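PDB 5IQK: beta-lactamase Rm3, which hydrolyses beta-lactam antibiotics as a zinc-dependent subclass B3 metallo-beta-lactamase and so probably confers resistance to them. Local coordinates for residues A[41-46]-A[72-77]; A[47-52]-A[78-83]. All coordinates share one frame; numbering follows the deposited sequence.

The two contacts follow one another along the same pair of chain segments: residues 41-46 run directly into 47-52, and 72-77 into 78-83, so contact 2 continues contact 1 toward the dinuclear zinc site, their centres about 12 Å apart. Contact 1 is the strand pairing from which the chain runs on, past Leu-74, to His-77, and contact 2 seats the short helix 80-83, which follows His-79. His-77 and His-79 bind one zinc, while Asp-81 and His-82 bind the other; two waters lie between the metals. The contacts also touch directly, with CE1 of His-77 3.2 Å from CD2 of His-82 and OD2 of Asp-46 3.5 Å from ND1 of His-82.

Contact 1. Residues A[41-46]-A[72-77]; sequences GHVLID and LILNSH. With ZN (zinc ion), chain C.
Val-43, Leu-44 and Ile-45 pair in parallel with Leu-72, Ile-73 and Leu-74, joining the two strands of a beta-alpha-beta unit whose crossover passes through helix 53-62, inside a sheet of the metallo-beta-lactamase fold. The backbone bonds run from the amide of Leu-44 to the carbonyl of Leu-72, from Leu-74 N to Leu-44 O (2.8 Å) and from Asp-46 N to Leu-74 O; a weak one, Leu-72 N to His-42 O, starts the series. Between them, the CA of Ile-73 comes 3.2 Å from the carbonyl O of Leu-44 in a CA-H...O contact.

Apolar packing is carried mainly by Leu-74. Its CD1 lies 3.7 Å from CG1 of Val-43 and 4.1 Å from CG1 of Ile-45, touching both neighbours on one face of the sheet, where Val-43 and Leu-72 also reach Val-142 of strand 139-142. Val-43 holds CG1 anti to its backbone N (chi1 179°), which sets that methyl against Leu-74. Leu-44 and Ile-73 point to the other face and meet Leu-89 of helix 86-93.

Beyond the strand ends, within the loop that leads to the metal, ND2 of Asn-75 donates to the carbonyl O of His-77. NE2 of His-77 binds zinc, and ND1 bonds to Asp-179. The buried carboxylate of Asp-46 makes two bonds to Ser-76. Its OD1 accepts the amide of Ser-76 from the syn side, 30° out of the carboxylate plane. OD2 is bonded to Tyr-177 and, through its syn lone pair, accepts the hydroxyl OG of Ser-76 at 2.7 Å.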
ATOM      1  N   GLY A  41      -9.011   2.898 -19.101  1.00 30.42           N
ATOM      2  CA  GLY A  41      -7.960   2.087 -18.511  1.00 29.08           C
ATOM      3  C   GLY A  41      -7.938   2.233 -17.004  1.00 24.33           C
ATOM      4  O   GLY A  41      -8.625   3.091 -16.449  1.00 25.28           O
ATOM      5  N   HIS A  42      -7.127   1.411 -16.338  1.00 27.20           N
ATOM      6  CA  HIS A  42      -7.171   1.332 -14.886  1.00 24.09           C
ATOM      7  C   HIS A  42      -5.874   1.685 -14.171  1.00 22.41           C
ATOM      8  O   HIS A  42      -4.787   1.693 -14.749  1.00 22.18           O
ATOM      9  CB  HIS A  42      -7.565  -0.074 -14.431  1.00 24.95           C
ATOM     10  CG  HIS A  42      -8.584  -0.734 -15.299  1.00 26.53           C
ATOM     11  ND1 HIS A  42      -9.751  -0.111 -15.692  1.00 27.62           N
ATOM     12  CD2 HIS A  42      -8.601  -1.960 -15.872  1.00 24.41           C
ATOM     13  CE1 HIS A  42     -10.450  -0.931 -16.453  1.00 26.40           C
ATOM     14  NE2 HIS A  42      -9.776  -2.061 -16.578  1.00 24.53           N
ATOM     15  N   VAL A  43      -6.028   1.940 -12.884  1.00 20.74           N
ATOM     16  CA  VAL A  43      -4.904   2.154 -11.978  1.00 15.96           C
ATOM     17  C   VAL A  43      -4.842   0.970 -11.025  1.00 21.55           C
ATOM     18  O   VAL A  43      -5.875   0.511 -10.532  1.00 21.25           O
ATOM     19  CB  VAL A  43      -5.045   3.452 -11.192  1.00 21.58           C
ATOM     20  CG1 VAL A  43      -3.852   3.630 -10.221  1.00 22.24           C
ATOM     21  CG2 VAL A  43      -5.130   4.633 -12.148  1.00 23.02           C
ATOM     22  N   LEU A  44      -3.633   0.457 -10.804  1.00 20.09           N
ATOM     23  CA  LEU A  44      -3.419  -0.652  -9.884  1.00 17.71           C
ATOM     24  C   LEU A  44      -2.486  -0.188  -8.791  1.00 20.88           C
ATOM     25  O   LEU A  44      -1.473   0.436  -9.080  1.00 21.93           O
ATOM     26  CB  LEU A  44      -2.843  -1.868 -10.611  1.00 22.26           C
ATOM     27  CG  LEU A  44      -2.580  -3.126  -9.792  1.00 22.03           C
ATOM     28  CD1 LEU A  44      -3.881  -3.636  -9.199  1.00 22.24           C
ATOM     29  CD2 LEU A  44      -1.927  -4.194 -10.657  1.00 24.68           C
ATOM     30  N   ILE A  45      -2.856  -0.453  -7.544  1.00 20.44           N
ATOM     31  CA  ILE A  45      -2.040  -0.047  -6.409  1.00 20.48           C
ATOM     32  C   ILE A  45      -1.435  -1.259  -5.723  1.00 21.49           C
ATOM     33  O   ILE A  45      -2.158  -2.129  -5.231  1.00 20.86           O
ATOM     34  CB  ILE A  45      -2.849   0.775  -5.393  1.00 18.98           C
ATOM     35  CG1 ILE A  45      -3.563   1.931  -6.101  1.00 20.83           C
ATOM     36  CG2 ILE A  45      -1.943   1.328  -4.292  1.00 18.27           C
ATOM     37  CD1 ILE A  45      -4.347   2.815  -5.167  1.00 20.37           C
ATOM     38  N   ASP A  46      -0.100  -1.279  -5.718  1.00 18.55           N
ATOM     39  CA  ASP A  46       0.759  -2.287  -5.087  1.00 19.90           C
ATOM     40  C   ASP A  46       0.728  -3.647  -5.791  1.00 23.01           C
ATOM     41  O   ASP A  46      -0.219  -3.982  -6.520  1.00 20.94           O
ATOM     42  CB  ASP A  46       0.412  -2.435  -3.611  1.00 21.07           C
ATOM     43  CG  ASP A  46       1.307  -1.582  -2.721  1.00 24.56           C
ATOM     44  OD1 ASP A  46       2.269  -0.976  -3.250  1.00 20.29           O
ATOM     45  OD2 ASP A  46       1.065  -1.544  -1.494  1.00 23.48           O
ATOM     46  N   LEU A  72      -1.521   2.501 -15.268  1.00 23.68           N
ATOM     47  CA  LEU A  72      -0.648   3.072 -14.243  1.00 20.69           C
ATOM     48  C   LEU A  72      -0.633   2.175 -13.019  1.00 20.98           C
ATOM     49  O   LEU A  72      -1.683   1.739 -12.561  1.00 21.90           O
ATOM     50  CB  LEU A  72      -1.112   4.472 -13.853  1.00 19.77           C
ATOM     51  CG  LEU A  72      -0.324   5.228 -12.778  1.00 26.16           C
ATOM     52  CD1 LEU A  72       1.130   5.460 -13.176  1.00 24.85           C
ATOM     53  CD2 LEU A  72      -1.016   6.533 -12.455  1.00 23.27           C
ATOM     54  N   ILE A  73       0.561   1.901 -12.504  1.00 21.88           N
ATOM     55  CA  ILE A  73       0.730   1.114 -11.288  1.00 20.93           C
ATOM     56  C   ILE A  73       1.380   1.990 -10.218  1.00 19.30           C
ATOM     57  O   ILE A  73       2.392   2.641 -10.488  1.00 21.44           O
ATOM     58  CB  ILE A  73       1.609  -0.124 -11.529  1.00 21.85           C
ATOM     59  CG1 ILE A  73       1.004  -0.998 -12.633  1.00 21.95           C
ATOM     60  CG2 ILE A  73       1.819  -0.899 -10.225  1.00 20.50           C
ATOM     61  CD1 ILE A  73       1.906  -2.125 -13.075  1.00 17.83           C
ATOM     62  N   LEU A  74       0.785   2.025  -9.030  1.00 17.67           N
ATOM     63  CA  LEU A  74       1.301   2.833  -7.926  1.00 18.14           C
ATOM     64  C   LEU A  74       1.916   1.958  -6.844  1.00 18.17           C
ATOM     65  O   LEU A  74       1.460   0.854  -6.593  1.00 19.33           O
ATOM     66  CB  LEU A  74       0.198   3.684  -7.314  1.00 17.25           C
ATOM     67  CG  LEU A  74      -0.600   4.468  -8.365  1.00 20.71           C
ATOM     68  CD1 LEU A  74      -1.705   5.270  -7.708  1.00 19.75           C
ATOM     69  CD2 LEU A  74       0.305   5.359  -9.200  1.00 20.33           C
ATOM     70  N   ASN A  75       2.956   2.476  -6.203  1.00 17.27           N
ATOM     71  CA  ASN A  75       3.623   1.777  -5.116  1.00 16.97           C
ATOM     72  C   ASN A  75       3.414   2.504  -3.787  1.00 18.36           C
ATOM     73  O   ASN A  75       3.316   3.734  -3.753  1.00 16.31           O
ATOM     74  CB  ASN A  75       5.119   1.642  -5.419  1.00 18.60           C
ATOM     75  CG  ASN A  75       5.906   1.083  -4.244  1.00 19.29           C
ATOM     76  OD1 ASN A  75       6.765   1.765  -3.676  1.00 18.02           O
ATOM     77  ND2 ASN A  75       5.595  -0.146  -3.855  1.00 19.03           N
ATOM     78  N   SER A  76       3.330   1.745  -2.701  1.00 18.95           N
ATOM     79  CA  SER A  76       3.283   2.325  -1.367  1.00 17.66           C
ATOM     80  C   SER A  76       4.708   2.448  -0.809  1.00 17.69           C
ATOM     81  O   SER A  76       5.190   3.553  -0.557  1.00 17.38           O
ATOM     82  CB  SER A  76       2.416   1.480  -0.438  1.00 20.12           C
ATOM     83  OG  SER A  76       2.869   0.139  -0.425  1.00 18.11           O
ATOM     84  N   HIS A  77       5.390   1.319  -0.639  1.00 16.96           N
ATOM     85  CA  HIS A  77       6.819   1.375  -0.279  1.00 17.74           C
ATOM     86  C   HIS A  77       7.600   0.181  -0.833  1.00 17.43           C
ATOM     87  O   HIS A  77       7.020  -0.778  -1.352  1.00 18.53           O
ATOM     88  CB  HIS A  77       7.014   1.507   1.243  1.00 16.34           C
ATOM     89  CG  HIS A  77       6.588   0.317   2.060  1.00 18.65           C
ATOM     90  ND1 HIS A  77       5.273   0.074   2.394  1.00 18.60           N
ATOM     91  CD2 HIS A  77       7.316  -0.636   2.703  1.00 15.69           C
ATOM     92  CE1 HIS A  77       5.201  -1.003   3.159  1.00 19.88           C
ATOM     93  NE2 HIS A  77       6.423  -1.454   3.358  1.00 13.67           N
TER
HETATM   94 ZN    ZN C 401       7.106  -2.771   4.803  1.00 17.40          ZN
HETATM   95  O   HOH W   1       4.721  -3.072   5.724  1.00 32.30           O
HETATM   96  O   HOH W   2       6.376  -4.518   4.939  1.00 20.81           O

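Contact 2. Residues A[47-52]-A[78-83]. With ZN (zinc ion), chain D; ZN (zinc ion), chain C.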
ATOM      1  N   GLY A  47       1.802  -4.408  -5.587  1.00 19.81           N
ATOM      2  CA  GLY A  47       2.048  -5.620  -6.347  1.00 18.32           C
ATOM      3  C   GLY A  47       2.335  -6.865  -5.520  1.00 18.40           C
ATOM      4  O   GLY A  47       2.592  -7.938  -6.075  1.00 20.42           O
ATOM      5  N   GLY A  48       2.277  -6.734  -4.199  1.00 19.02           N
ATOM      6  CA  GLY A  48       2.474  -7.876  -3.313  1.00 16.29           C
ATOM      7  C   GLY A  48       3.874  -8.445  -3.420  1.00 18.32           C
ATOM      8  O   GLY A  48       4.788  -7.760  -3.888  1.00 19.11           O
ATOM      9  N   LEU A  49       4.031  -9.685  -2.963  1.00 16.66           N
ATOM     10  CA  LEU A  49       5.272 -10.442  -3.113  1.00 20.03           C
ATOM     11  C   LEU A  49       5.458 -10.829  -4.575  1.00 15.86           C
ATOM     12  O   LEU A  49       4.514 -10.733  -5.353  1.00 21.13           O
ATOM     13  CB  LEU A  49       5.233 -11.700  -2.240  1.00 18.41           C
ATOM     14  CG  LEU A  49       5.244 -11.488  -0.730  1.00 16.71           C
ATOM     15  CD1 LEU A  49       4.664 -12.722  -0.015  1.00 19.13           C
ATOM     16  CD2 LEU A  49       6.667 -11.214  -0.213  1.00 17.51           C
ATOM     17  N   PRO A  50       6.666 -11.275  -4.956  1.00 19.53           N
ATOM     18  CA  PRO A  50       6.837 -11.747  -6.334  1.00 22.35           C
ATOM     19  C   PRO A  50       5.807 -12.801  -6.694  1.00 22.47           C
ATOM     20  O   PRO A  50       5.282 -12.766  -7.807  1.00 22.96           O
ATOM     21  CB  PRO A  50       8.247 -12.331  -6.333  1.00 23.67           C
ATOM     22  CG  PRO A  50       8.961 -11.517  -5.287  1.00 20.68           C
ATOM     23  CD  PRO A  50       7.939 -11.303  -4.208  1.00 19.88           C
ATOM     24  N   GLU A  51       5.505 -13.698  -5.758  1.00 21.16           N
ATOM     25  CA  GLU A  51       4.520 -14.743  -6.005  1.00 23.76           C
ATOM     26  C   GLU A  51       3.075 -14.233  -5.873  1.00 23.38           C
ATOM     27  O   GLU A  51       2.118 -15.002  -6.057  1.00 22.76           O
ATOM     28  CB  GLU A  51       4.765 -15.940  -5.066  1.00 22.97           C
ATOM     29  CG  GLU A  51       4.642 -15.625  -3.574  1.00 23.88           C
ATOM     30  CD  GLU A  51       5.963 -15.235  -2.912  1.00 24.00           C
ATOM     31  OE1 GLU A  51       6.803 -14.551  -3.546  1.00 24.83           O
ATOM     32  OE2 GLU A  51       6.159 -15.612  -1.738  1.00 26.63           O
ATOM     33  N   SER A  52       2.908 -12.947  -5.588  1.00 20.91           N
ATOM     34  CA  SER A  52       1.573 -12.360  -5.559  1.00 20.44           C
ATOM     35  C   SER A  52       1.092 -11.937  -6.931  1.00 20.11           C
ATOM     36  O   SER A  52      -0.108 -11.880  -7.161  1.00 22.29           O
ATOM     37  CB  SER A  52       1.517 -11.147  -4.639  1.00 21.53           C
ATOM     38  OG  SER A  52       1.816 -11.506  -3.311  1.00 20.42           O
ATOM     39  N   GLY A  78       8.923   0.248  -0.701  1.00 18.73           N
ATOM     40  CA  GLY A  78       9.831  -0.606  -1.448  1.00 17.41           C
ATOM     41  C   GLY A  78      10.130  -1.986  -0.888  1.00 19.16           C
ATOM     42  O   GLY A  78      10.965  -2.709  -1.425  1.00 20.64           O
ATOM     43  N   HIS A  79       9.476  -2.359   0.200  1.00 14.53           N
ATOM     44  CA  HIS A  79       9.665  -3.707   0.721  1.00 13.30           C
ATOM     45  C   HIS A  79       9.144  -4.753  -0.240  1.00 16.13           C
ATOM     46  O   HIS A  79       8.177  -4.505  -0.964  1.00 13.85           O
ATOM     47  CB  HIS A  79       8.984  -3.870   2.070  1.00 15.87           C
ATOM     48  CG  HIS A  79       9.734  -3.248   3.208  1.00 14.35           C
ATOM     49  ND1 HIS A  79       9.108  -2.853   4.365  1.00 16.68           N
ATOM     50  CD2 HIS A  79      11.051  -2.964   3.371  1.00 16.12           C
ATOM     51  CE1 HIS A  79      10.004  -2.364   5.206  1.00 14.71           C
ATOM     52  NE2 HIS A  79      11.190  -2.409   4.624  1.00 15.99           N
ATOM     53  N   ILE A  80       9.777  -5.924  -0.215  1.00 15.23           N
ATOM     54  CA  ILE A  80       9.458  -7.011  -1.138  1.00 17.75           C
ATOM     55  C   ILE A  80       7.985  -7.436  -1.111  1.00 15.41           C
ATOM     56  O   ILE A  80       7.465  -7.915  -2.120  1.00 17.53           O
ATOM     57  CB  ILE A  80      10.370  -8.244  -0.858  1.00 17.36           C
ATOM     58  CG1 ILE A  80      10.162  -9.341  -1.908  1.00 18.17           C
ATOM     59  CG2 ILE A  80      10.152  -8.787   0.560  1.00 19.08           C
ATOM     60  CD1 ILE A  80      11.286 -10.380  -1.945  1.00 21.29           C
ATOM     61  N   ASP A  81       7.301  -7.273   0.017  1.00 16.30           N
ATOM     62  CA  ASP A  81       5.919  -7.741   0.096  1.00 17.79           C
ATOM     63  C   ASP A  81       4.917  -6.752  -0.508  1.00 18.52           C
ATOM     64  O   ASP A  81       3.715  -7.026  -0.486  1.00 16.37           O
ATOM     65  CB  ASP A  81       5.517  -8.061   1.547  1.00 19.63           C
ATOM     66  CG  ASP A  81       5.731  -6.882   2.498  1.00 20.54           C
ATOM     67  OD1 ASP A  81       6.772  -6.215   2.362  1.00 17.75           O
ATOM     68  OD2 ASP A  81       4.872  -6.630   3.379  1.00 16.71           O
ATOM     69  N   HIS A  82       5.403  -5.620  -1.040  1.00 17.57           N
ATOM     70  CA  HIS A  82       4.547  -4.670  -1.771  1.00 16.89           C
ATOM     71  C   HIS A  82       5.094  -4.411  -3.176  1.00 17.94           C
ATOM     72  O   HIS A  82       4.346  -4.100  -4.114  1.00 21.87           O
ATOM     73  CB  HIS A  82       4.418  -3.355  -0.971  1.00 18.33           C
ATOM     74  CG  HIS A  82       3.948  -3.570   0.435  1.00 19.91           C
ATOM     75  ND1 HIS A  82       2.614  -3.710   0.758  1.00 20.92           N
ATOM     76  CD2 HIS A  82       4.634  -3.767   1.585  1.00 16.69           C
ATOM     77  CE1 HIS A  82       2.498  -3.946   2.052  1.00 22.39           C
ATOM     78  NE2 HIS A  82       3.709  -3.984   2.581  1.00 17.50           N
ATOM     79  N   ALA A  83       6.404  -4.555  -3.327  1.00 19.94           N
ATOM     80  CA  ALA A  83       7.063  -4.219  -4.581  1.00 20.33           C
ATOM     81  C   ALA A  83       7.538  -5.439  -5.358  1.00 20.53           C
ATOM     82  O   ALA A  83       7.888  -5.319  -6.533  1.00 20.69           O
ATOM     83  CB  ALA A  83       8.258  -3.264  -4.313  1.00 18.47           C
TER
HETATM   84 ZN    ZN D 402       4.430  -4.891   4.221  1.00 18.09          ZN
HETATM   85 ZN    ZN C 401       7.106  -2.771   4.803  1.00 17.40          ZN
HETATM   86  O   HOH W   2       6.376  -4.518   4.939  1.00 20.81           O
HETATM   87  O   HOH W   1       4.721  -3.072   5.724  1.00 32.30           O
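The zinc-binding helix 80-83 is packed against the loop that leaves strand 42-45, with Gly-47 to Pro-50 lying along its Ile-80 to His-82 backbone. The amide of Gly-47 donates to the carbonyl O of His-82 at 3.0 Å, the donor tilted 18° from the carbonyl plane. The CA of Gly-48 lies 3.2 Å from Asp-81 O in a CA-H...O contact. Leu-49 brings CD2 to 3.6 Å from the CA of Asp-81, and the two side chains cross obliquely; CD of Pro-50 lies 3.8 Å from CG1 of Ile-80, the two side chains crossing at about a right angle.

This helix carries part of the HxHxDH motif of metallo-beta-lactamases. His-79, at the N-cap, accepts the amides of His-82 and Ala-83 on its carbonyl O, and its ND1 binds one zinc together with His-77 and His-155. The other zinc is held by Asp-81 OD2 and by His-82 NE2, each at 2.0 Å, with His-223. In Asp-81, CG sits between the backbone N and carbonyl carbon (chi1 55°), turning the carboxylate toward the metal. Its second oxygen, OD1, accepts a hydrogen bond from the water lying 1.9 Å from the His-79 zinc and 2.1 Å from the Asp-81 zinc.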